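Local structure of protein yciO (Escherichia coli, 1K7J) at residues Phe152-Glu158 and His173-Gln179; Ser2-Ile7 and Val168-Gly174; Val29-Pro33 and Met140-Leu145. The protein has no firmly established function but belongs to the SUA5 family and may bind double-stranded RNA. All blocks are in the same frame, centred on the assembly; numbering follows the deposited sequence.

Contact 1. Residues Phe152-Glu158 and His173-Gln179; sequences FTESDPE and HGGYLGQ
Phe152-Glu158 and His173-Gln179 run antiparallel, tied by two backbone hydrogen bonds, Thr153 N to Gln179 O (2.9 Å) and Leu177 N to Ser155 O (3.1 Å). Beyond this pairing, Pro157 meets two rings through CH-pi contacts. Its CG lies over a face of the His173 imidazole, offset toward the rim and 3.6 Å from the centroid; its CD stands above the centre of one face of the Tyr176 ring, 4.0 Å from that centroid. Asp156 lies alongside Tyr176 and points the same way, the carboxylate turned 63° from the ring plane, with Asp156 OD1 3.3 Å from Tyr176 CE2. With CG anti to the backbone N (chi1 -176°), the carboxylate faces the first turn of helix 157-164, where OD1 accepts from Glu158 N at 2.8 Å, nearly along the C-O axis, and also from Glu159 N. Its other oxygen, OD2, takes a hydrogen bond from a water that lies in the plane of the Tyr176 ring, 2.7 Å from Tyr176 OH. Putting an alanine here is likely to leave the amides of Glu158 and Glu159 without their side-chain acceptor and the bridging water without its carboxylate anchor. Asp156 is thus a helix N-cap: it closes the start of helix 157-164 at the surface, where the loop leaving strand 170-173 folds back beside it.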
loop_
_atom_site.group_PDB
_atom_site.type_symbol
_atom_site.label_atom_id
_atom_site.label_comp_id
_atom_site.label_asym_id
_atom_site.label_seq_id
_atom_site.Cartn_x
_atom_site.Cartn_y
_atom_site.Cartn_z
ATOM N N PHE A 152 6.758 12.822 5.171
ATOM C CA PHE A 152 5.604 13.053 4.308
ATOM C C PHE A 152 5.592 12.187 3.063
ATOM O O PHE A 152 6.634 11.726 2.599
ATOM C CB PHE A 152 5.569 14.520 3.876
ATOM C CG PHE A 152 5.569 15.493 5.021
ATOM C CD1 PHE A 152 4.458 15.617 5.847
ATOM C CD2 PHE A 152 6.683 16.292 5.270
ATOM C CE1 PHE A 152 4.452 16.526 6.908
ATOM C CE2 PHE A 152 6.690 17.203 6.326
ATOM C CZ PHE A 152 5.570 17.321 7.147
ATOM N N THR A 153 4.399 11.968 2.521
ATOM C CA THR A 153 4.259 11.182 1.301
ATOM C C THR A 153 4.155 12.154 0.139
ATOM O O THR A 153 3.764 13.313 0.322
ATOM C CB THR A 153 2.969 10.332 1.293
ATOM O OG1 THR A 153 1.825 11.197 1.269
ATOM C CG2 THR A 153 2.907 9.441 2.511
ATOM N N GLU A 154 4.517 11.693 -1.053
ATOM C CA GLU A 154 4.405 12.533 -2.236
ATOM C C GLU A 154 2.908 12.644 -2.498
ATOM O O GLU A 154 2.168 11.668 -2.347
ATOM C CB GLU A 154 5.131 11.894 -3.424
ATOM C CG GLU A 154 6.645 11.889 -3.251
ATOM C CD GLU A 154 7.394 11.403 -4.482
ATOM O OE1 GLU A 154 7.439 12.133 -5.496
ATOM O OE2 GLU A 154 7.941 10.282 -4.430
ATOM N N SER A 155 2.457 13.833 -2.880
ATOM C CA SER A 155 1.033 14.054 -3.089
ATOM C C SER A 155 0.672 14.731 -4.404
ATOM O O SER A 155 -0.503 14.791 -4.762
ATOM C CB SER A 155 0.484 14.894 -1.936
ATOM O OG SER A 155 1.126 16.161 -1.894
ATOM N N ASP A 156 1.680 15.246 -5.103
ATOM C CA ASP A 156 1.491 15.943 -6.375
ATOM C C ASP A 156 1.872 15.005 -7.522
ATOM O O ASP A 156 3.048 14.697 -7.714
ATOM C CB ASP A 156 2.389 17.185 -6.399
ATOM C CG ASP A 156 2.196 18.034 -7.638
ATOM O OD1 ASP A 156 1.903 17.477 -8.715
ATOM O OD2 ASP A 156 2.359 19.268 -7.531
ATOM N N PRO A 157 0.881 14.549 -8.310
ATOM C CA PRO A 157 1.147 13.641 -9.429
ATOM C C PRO A 157 2.107 14.171 -10.493
ATOM O O PRO A 157 2.817 13.397 -11.133
ATOM C CB PRO A 157 -0.253 13.348 -9.978
ATOM C CG PRO A 157 -1.010 14.592 -9.660
ATOM C CD PRO A 157 -0.545 14.922 -8.262
ATOM N N GLU A 158 2.129 15.484 -10.689
ATOM C CA GLU A 158 3.033 16.063 -11.674
ATOM C C GLU A 158 4.464 16.042 -11.139
ATOM O O GLU A 158 5.414 15.823 -11.891
ATOM C CB GLU A 158 2.608 17.492 -12.018
ATOM C CG GLU A 158 1.412 17.566 -12.960
ATOM C CD GLU A 158 1.648 16.825 -14.268
ATOM O OE1 GLU A 158 2.781 16.885 -14.794
ATOM O OE2 GLU A 158 0.700 16.190 -14.779
ATOM N N HIS A 173 -2.574 9.414 -12.217
ATOM C CA HIS A 173 -2.889 10.726 -11.678
ATOM C C HIS A 173 -4.289 10.603 -11.086
ATOM O O HIS A 173 -5.261 10.410 -11.817
ATOM C CB HIS A 173 -2.872 11.755 -12.813
ATOM C CG HIS A 173 -3.225 13.149 -12.392
ATOM N ND1 HIS A 173 -4.378 13.452 -11.700
ATOM C CD2 HIS A 173 -2.602 14.330 -12.622
ATOM C CE1 HIS A 173 -4.451 14.760 -11.525
ATOM N NE2 HIS A 173 -3.387 15.316 -12.075
ATOM N N GLY A 174 -4.385 10.693 -9.763
ATOM C CA GLY A 174 -5.673 10.595 -9.103
ATOM C C GLY A 174 -5.950 11.835 -8.280
ATOM O O GLY A 174 -6.646 11.779 -7.268
ATOM N N GLY A 175 -5.391 12.959 -8.717
ATOM C CA GLY A 175 -5.590 14.208 -8.010
ATOM C C GLY A 175 -4.461 14.569 -7.065
ATOM O O GLY A 175 -3.461 13.857 -6.959
ATOM N N TYR A 176 -4.626 15.694 -6.381
ATOM C CA TYR A 176 -3.639 16.175 -5.427
ATOM C C TYR A 176 -4.102 15.725 -4.053
ATOM O O TYR A 176 -5.146 16.150 -3.561
ATOM C CB TYR A 176 -3.529 17.698 -5.526
ATOM C CG TYR A 176 -2.922 18.125 -6.843
ATOM C CD1 TYR A 176 -3.615 17.955 -8.042
ATOM C CD2 TYR A 176 -1.623 18.629 -6.901
ATOM C CE1 TYR A 176 -3.026 18.271 -9.269
ATOM C CE2 TYR A 176 -1.025 18.947 -8.122
ATOM C CZ TYR A 176 -1.731 18.762 -9.299
ATOM O OH TYR A 176 -1.131 19.051 -10.505
ATOM N N LEU A 177 -3.316 14.845 -3.445
ATOM C CA LEU A 177 -3.665 14.267 -2.160
ATOM C C LEU A 177 -3.015 14.942 -0.966
ATOM O O LEU A 177 -2.339 15.962 -1.095
ATOM C CB LEU A 177 -3.282 12.784 -2.166
ATOM C CG LEU A 177 -3.605 12.031 -3.462
ATOM C CD1 LEU A 177 -3.139 10.585 -3.360
ATOM C CD2 LEU A 177 -5.099 12.099 -3.729
ATOM N N GLY A 178 -3.247 14.362 0.206
ATOM C CA GLY A 178 -2.641 14.882 1.413
ATOM C C GLY A 178 -1.242 14.301 1.484
ATOM O O GLY A 178 -0.936 13.325 0.791
ATOM N N GLN A 179 -0.383 14.893 2.307
ATOM C CA GLN A 179 0.983 14.398 2.443
ATOM C C GLN A 179 1.218 13.659 3.755
ATOM O O GLN A 179 2.345 13.277 4.063
ATOM C CB GLN A 179 1.984 15.548 2.307
ATOM C CG GLN A 179 1.533 16.844 2.937
ATOM C CD GLN A 179 1.233 17.917 1.899
ATOM O OE1 GLN A 179 0.425 17.716 0.984
ATOM N NE2 GLN A 179 1.886 19.063 2.035
HETATM O O HOH W 1 1.261 20.213 -10.261
#

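Contact 2. Residues Ser2-Ile7 and Val168-Gly174; sequences SQFFYI and VDLIIHG
Gln3 O is gripped from opposite faces of its carbonyl plane, by Ile171 N across the strand pair at 3.0 Å and by Ser2 OG, from the residue just before the strand, at 2.9 Å. With OG anti to the backbone N and beside the carbonyl carbon (chi1 177°), Ser2 reaches forward along the chain to this oxygen; the same torsion lays the hydroxyl beside Ile171 CG1. Gln3 N binds Asp169 O, and a water bridges that same oxygen to Gln3 OE1. From here a parallel ladder continues through Phe5 N to Ile171 O, His173 N to Phe5 O (2.7 Å) and Ile7 N to His173 O.

The two faces of the pair differ. On one, Leu170 and Phe5 cross at about a right angle, and the methyl Leu170 CD1 sits above the centre of the Phe5 ring, 3.6 Å from its centroid, a CH-pi contact. Past the end of strand 3-6, Ile7 CD1 meets Ile172 CG2, which is on this same face, at 3.6 Å. The other face carries an aromatic cluster of Phe4, Tyr6 and His173. Tyr6 CE1 comes to 3.4 Å from His173 CD2, the two rings inclined by 42°, while Phe4 meets His173 rim to rim with the planes 85° apart. Phe4 CE1 in turn lies over a face of the Tyr6 ring, and Phe4 CE2 touches Ile171 CG2 at 3.6 Å.

Strand 3-6 is the outermost on this side of the sheet. Helix 14-25 packs on Phe5, Leu170 and Ile7, helix 157-164 on the aromatic cluster, and strand 30-34 pairs with the other edge of strand 170-173; just before these strands Asp169 OD2 accepts from Val29 N and forms a salt bridge with Arg52.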
loop_
_atom_site.group_PDB
_atom_site.type_symbol
_atom_site.label_atom_id
_atom_site.label_comp_id
_atom_site.label_asym_id
_atom_site.label_seq_id
_atom_site.Cartn_x
_atom_site.Cartn_y
_atom_site.Cartn_z
ATOM N N SER A 2 7.623 6.133 -18.256
ATOM C CA SER A 2 6.392 5.685 -17.620
ATOM C C SER A 2 5.149 6.180 -18.346
ATOM O O SER A 2 5.135 7.281 -18.897
ATOM C CB SER A 2 6.340 6.184 -16.172
ATOM O OG SER A 2 5.116 5.831 -15.550
ATOM N N GLN A 3 4.112 5.351 -18.359
ATOM C CA GLN A 3 2.850 5.758 -18.953
ATOM C C GLN A 3 2.224 6.649 -17.886
ATOM O O GLN A 3 2.590 6.560 -16.710
ATOM C CB GLN A 3 1.966 4.544 -19.237
ATOM C CG GLN A 3 2.280 3.868 -20.562
ATOM C CD GLN A 3 1.395 2.668 -20.833
ATOM O OE1 GLN A 3 1.700 1.549 -20.424
ATOM N NE2 GLN A 3 0.282 2.899 -21.518
ATOM N N PHE A 4 1.293 7.509 -18.284
ATOM C CA PHE A 4 0.653 8.433 -17.351
ATOM C C PHE A 4 -0.852 8.456 -17.628
ATOM O O PHE A 4 -1.288 8.896 -18.694
ATOM C CB PHE A 4 1.269 9.830 -17.535
ATOM C CG PHE A 4 0.968 10.796 -16.421
ATOM C CD1 PHE A 4 -0.047 11.738 -16.547
ATOM C CD2 PHE A 4 1.715 10.776 -15.246
ATOM C CE1 PHE A 4 -0.311 12.648 -15.523
ATOM C CE2 PHE A 4 1.457 11.681 -14.216
ATOM C CZ PHE A 4 0.444 12.618 -14.355
ATOM N N PHE A 5 -1.637 7.969 -16.669
ATOM C CA PHE A 5 -3.090 7.916 -16.815
ATOM C C PHE A 5 -3.810 8.940 -15.955
ATOM O O PHE A 5 -3.520 9.074 -14.771
ATOM C CB PHE A 5 -3.650 6.550 -16.392
ATOM C CG PHE A 5 -3.270 5.402 -17.284
ATOM C CD1 PHE A 5 -2.578 5.597 -18.474
ATOM C CD2 PHE A 5 -3.623 4.106 -16.919
ATOM C CE1 PHE A 5 -2.243 4.511 -19.287
ATOM C CE2 PHE A 5 -3.293 3.019 -17.720
ATOM C CZ PHE A 5 -2.602 3.223 -18.907
ATOM N N TYR A 6 -4.765 9.645 -16.549
ATOM C CA TYR A 6 -5.575 10.600 -15.808
ATOM C C TYR A 6 -6.850 9.838 -15.492
ATOM O O TYR A 6 -7.669 9.600 -16.379
ATOM C CB TYR A 6 -5.910 11.814 -16.667
ATOM C CG TYR A 6 -4.792 12.815 -16.778
ATOM C CD1 TYR A 6 -4.557 13.741 -15.760
ATOM C CD2 TYR A 6 -3.974 12.848 -17.904
ATOM C CE1 TYR A 6 -3.534 14.680 -15.866
ATOM C CE2 TYR A 6 -2.949 13.780 -18.019
ATOM C CZ TYR A 6 -2.737 14.693 -16.999
ATOM O OH TYR A 6 -1.737 15.628 -17.125
ATOM N N ILE A 7 -7.015 9.436 -14.237
ATOM C CA ILE A 7 -8.206 8.694 -13.846
ATOM C C ILE A 7 -9.054 9.497 -12.862
ATOM O O ILE A 7 -8.541 10.029 -11.877
ATOM C CB ILE A 7 -7.821 7.331 -13.215
ATOM C CG1 ILE A 7 -7.000 6.514 -14.221
ATOM C CG2 ILE A 7 -9.074 6.567 -12.800
ATOM C CD1 ILE A 7 -6.642 5.110 -13.750
ATOM N N VAL A 168 9.518 4.084 -13.094
ATOM C CA VAL A 168 8.309 3.283 -12.945
ATOM C C VAL A 168 7.643 3.095 -14.304
ATOM O O VAL A 168 7.952 3.806 -15.260
ATOM C CB VAL A 168 7.313 3.927 -11.952
ATOM C CG1 VAL A 168 7.961 4.042 -10.579
ATOM C CG2 VAL A 168 6.873 5.291 -12.454
ATOM N N ASP A 169 6.727 2.138 -14.384
ATOM C CA ASP A 169 6.059 1.829 -15.641
ATOM C C ASP A 169 4.735 2.551 -15.860
ATOM O O ASP A 169 4.302 2.747 -16.998
ATOM C CB ASP A 169 5.877 0.316 -15.734
ATOM C CG ASP A 169 7.184 -0.425 -15.526
ATOM O OD1 ASP A 169 8.156 -0.112 -16.249
ATOM O OD2 ASP A 169 7.250 -1.304 -14.644
ATOM N N LEU A 170 4.095 2.950 -14.769
ATOM C CA LEU A 170 2.832 3.661 -14.859
ATOM C C LEU A 170 2.636 4.549 -13.651
ATOM O O LEU A 170 2.991 4.181 -12.535
ATOM C CB LEU A 170 1.657 2.680 -14.931
ATOM C CG LEU A 170 0.265 3.320 -14.806
ATOM C CD1 LEU A 170 -0.015 4.194 -16.023
ATOM C CD2 LEU A 170 -0.796 2.236 -14.670
ATOM N N ILE A 171 2.091 5.734 -13.893
ATOM C CA ILE A 171 1.775 6.662 -12.826
ATOM C C ILE A 171 0.321 7.025 -13.055
ATOM O O ILE A 171 -0.046 7.490 -14.136
ATOM C CB ILE A 171 2.624 7.942 -12.881
ATOM C CG1 ILE A 171 4.088 7.606 -12.582
ATOM C CG2 ILE A 171 2.088 8.959 -11.870
ATOM C CD1 ILE A 171 5.044 8.776 -12.765
ATOM N N ILE A 172 -0.512 6.768 -12.055
ATOM C CA ILE A 172 -1.923 7.094 -12.157
ATOM C C ILE A 172 -2.168 8.412 -11.449
ATOM O O ILE A 172 -1.966 8.523 -10.244
ATOM C CB ILE A 172 -2.816 6.014 -11.499
ATOM C CG1 ILE A 172 -2.713 4.702 -12.280
ATOM C CG2 ILE A 172 -4.264 6.490 -11.455
ATOM C CD1 ILE A 172 -3.435 3.537 -11.617
ATOM N N HIS A 173 -2.574 9.414 -12.217
ATOM C CA HIS A 173 -2.889 10.726 -11.678
ATOM C C HIS A 173 -4.289 10.603 -11.086
ATOM O O HIS A 173 -5.261 10.410 -11.817
ATOM C CB HIS A 173 -2.872 11.755 -12.813
ATOM C CG HIS A 173 -3.225 13.149 -12.392
ATOM N ND1 HIS A 173 -4.378 13.452 -11.700
ATOM C CD2 HIS A 173 -2.602 14.330 -12.622
ATOM C CE1 HIS A 173 -4.451 14.760 -11.525
ATOM N NE2 HIS A 173 -3.387 15.316 -12.075
ATOM N N GLY A 174 -4.385 10.693 -9.763
ATOM C CA GLY A 174 -5.673 10.595 -9.103
ATOM C C GLY A 174 -5.950 11.835 -8.280
ATOM O O GLY A 174 -6.646 11.779 -7.268
HETATM O O HOH W 2 4.127 1.057 -19.184
#

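Contact 3. Residues Val29-Pro33 and Met140-Leu145; sequences VIVYP and MLSTSL. With SO4 (sulfate ion), chain B.
Tyr32 holds CG between its backbone N and carbonyl carbon (chi1 64°), while Met140, a selenomethionine, has CG anti to its N (chi1 180°) and bends beyond it, at chi2 and chi3, which swings the methyl over the phenol. Met140 CE lies over one face of the Tyr32 ring, offset toward the hydroxyl end, and comes within 3.3 Å of Tyr32 CZ: a CH-pi contact, joined by a Met-aromatic one from the selenium, oblique to the ring. At the ring's edge, in its plane, Ser142 OG is hydrogen-bonded to Tyr32 OH at 2.7 Å, with either as possible donor. Methyl on the face and hydroxyl at the edge together probably restrict how the buried ring can turn.

No backbone bond joins the two segments. Strands 30-34 and 140-144 belong to one mixed sheet but are separated by strand 37-43; the axes of the short segments come no closer than 9.3 Å and are inclined by 69°. Side chains span the gap: Tyr32, Met140 and Ile30 on the side where helix 127-136 packs, its Leu132 against Tyr32 and its Leu133 against Met140. Ile30 CD1 touches Met140 SE at 4.2 Å, the side chains crossing at about a right angle. On the opposite face of strand 30-34, Val31 CG1 meets Leu145 CD2 at 3.8 Å.

Beyond Ser142 the strand ends at a sulfate, probably from the crystallisation liquor. Ser144 N donates to its O2 (2.7 Å) and Ser144 OG to its O1 (2.6 Å). Arg57 and Arg196 also bind the ion, and Arg122 bonds to Ser144 OG, consistent with a basic anion pocket.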
loop_
_atom_site.group_PDB
_atom_site.type_symbol
_atom_site.label_atom_id
_atom_site.label_comp_id
_atom_site.label_asym_id
_atom_site.label_seq_id
_atom_site.Cartn_x
_atom_site.Cartn_y
_atom_site.Cartn_z
ATOM N N VAL A 29 5.822 -1.884 -12.370
ATOM C CA VAL A 29 5.785 -1.147 -11.113
ATOM C C VAL A 29 4.967 0.107 -11.384
ATOM O O VAL A 29 5.246 0.846 -12.332
ATOM C CB VAL A 29 7.198 -0.740 -10.653
ATOM C CG1 VAL A 29 7.108 0.238 -9.494
ATOM C CG2 VAL A 29 7.981 -1.975 -10.237
ATOM N N ILE A 30 3.955 0.350 -10.559
ATOM C CA ILE A 30 3.113 1.519 -10.758
ATOM C C ILE A 30 3.022 2.410 -9.533
ATOM O O ILE A 30 3.334 1.999 -8.415
ATOM C CB ILE A 30 1.667 1.118 -11.145
ATOM C CG1 ILE A 30 0.921 0.577 -9.918
ATOM C CG2 ILE A 30 1.694 0.060 -12.246
ATOM C CD1 ILE A 30 -0.554 0.315 -10.168
ATOM N N VAL A 31 2.607 3.649 -9.769
ATOM C CA VAL A 31 2.396 4.614 -8.706
ATOM C C VAL A 31 0.897 4.863 -8.775
ATOM O O VAL A 31 0.359 5.162 -9.844
ATOM C CB VAL A 31 3.148 5.937 -8.956
ATOM C CG1 VAL A 31 2.697 6.992 -7.945
ATOM C CG2 VAL A 31 4.650 5.709 -8.832
ATOM N N TYR A 32 0.214 4.710 -7.650
ATOM C CA TYR A 32 -1.225 4.921 -7.631
ATOM C C TYR A 32 -1.665 5.665 -6.380
ATOM O O TYR A 32 -1.009 5.610 -5.344
ATOM C CB TYR A 32 -1.966 3.584 -7.735
ATOM C CG TYR A 32 -1.759 2.637 -6.575
ATOM C CD1 TYR A 32 -0.579 1.903 -6.442
ATOM C CD2 TYR A 32 -2.763 2.444 -5.629
ATOM C CE1 TYR A 32 -0.409 0.992 -5.390
ATOM C CE2 TYR A 32 -2.604 1.542 -4.579
ATOM C CZ TYR A 32 -1.430 0.818 -4.467
ATOM O OH TYR A 32 -1.291 -0.101 -3.445
ATOM N N PRO A 33 -2.798 6.368 -6.462
ATOM C CA PRO A 33 -3.308 7.126 -5.321
ATOM C C PRO A 33 -4.036 6.290 -4.277
ATOM O O PRO A 33 -4.695 5.309 -4.610
ATOM C CB PRO A 33 -4.249 8.123 -5.982
ATOM C CG PRO A 33 -4.852 7.291 -7.088
ATOM C CD PRO A 33 -3.640 6.579 -7.656
HETATM N N MSE A 140 -2.007 -6.130 -3.553
HETATM C CA MSE A 140 -0.946 -5.543 -4.348
HETATM C C MSE A 140 0.223 -5.282 -3.401
HETATM O O MSE A 140 0.030 -4.714 -2.329
HETATM C CB MSE A 140 -1.447 -4.233 -4.963
HETATM C CG MSE A 140 -0.455 -3.489 -5.824
HETATM SE SE MSE A 140 -1.355 -2.564 -7.275
HETATM C CE MSE A 140 -2.745 -1.671 -6.277
ATOM N N LEU A 141 1.420 -5.736 -3.762
ATOM C CA LEU A 141 2.587 -5.482 -2.926
ATOM C C LEU A 141 2.824 -3.988 -3.065
ATOM O O LEU A 141 2.906 -3.472 -4.182
ATOM C CB LEU A 141 3.804 -6.253 -3.431
ATOM C CG LEU A 141 5.115 -5.905 -2.721
ATOM C CD1 LEU A 141 5.010 -6.233 -1.234
ATOM C CD2 LEU A 141 6.255 -6.674 -3.364
ATOM N N SER A 142 2.932 -3.289 -1.941
ATOM C CA SER A 142 3.101 -1.845 -1.991
ATOM C C SER A 142 3.943 -1.265 -0.869
ATOM O O SER A 142 4.420 -1.975 0.014
ATOM C CB SER A 142 1.725 -1.170 -1.930
ATOM O OG SER A 142 0.816 -1.727 -2.863
ATOM N N THR A 143 4.119 0.049 -0.950
ATOM C CA THR A 143 4.809 0.857 0.053
ATOM C C THR A 143 4.296 2.265 -0.206
ATOM O O THR A 143 3.858 2.579 -1.319
ATOM C CB THR A 143 6.361 0.887 -0.095
ATOM O OG1 THR A 143 6.726 1.644 -1.257
ATOM C CG2 THR A 143 6.927 -0.514 -0.190
ATOM N N SER A 144 4.305 3.110 0.815
ATOM C CA SER A 144 3.865 4.480 0.609
ATOM C C SER A 144 4.957 5.135 -0.222
ATOM O O SER A 144 6.114 4.720 -0.167
ATOM C CB SER A 144 3.736 5.215 1.943
ATOM O OG SER A 144 2.726 4.637 2.747
ATOM N N LEU A 145 4.595 6.139 -1.007
ATOM C CA LEU A 145 5.589 6.832 -1.807
ATOM C C LEU A 145 6.014 8.088 -1.061
ATOM O O LEU A 145 5.260 9.053 -0.971
ATOM C CB LEU A 145 5.016 7.218 -3.174
ATOM C CG LEU A 145 5.999 7.897 -4.135
ATOM C CD1 LEU A 145 7.197 6.988 -4.373
ATOM C CD2 LEU A 145 5.300 8.210 -5.453
HETATM S S SO4 B . 5.113 2.659 4.602
HETATM O O1 SO4 B . 3.733 3.176 4.660
HETATM O O2 SO4 B . 5.553 2.568 3.200
HETATM O O3 SO4 B . 6.014 3.572 5.335
HETATM O O4 SO4 B . 5.156 1.322 5.221
#

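Overall arrangement
Contact 3 is buried near the centre of the molecule, contact 2 is partly buried at the sheet's edge, and contact 1 lies on the surface. Contacts 1 and 2 share His173 and Gly174: strand 170-173 ends where the loop of contact 1 begins, and Glu158 packs against Phe4 and Tyr6. Contacts 2 and 3 meet through neighbouring strands of the same sheet, Leu170 O facing Val31 N, while the backbones of Glu154 and Leu145 join contacts 1 and 3. A regular parallel ladder dominates contact 2; contact 1 relies on two backbone bonds, a proline against two rings and a bridging water, and contact 3 on side chains alone between strands that are not adjacent.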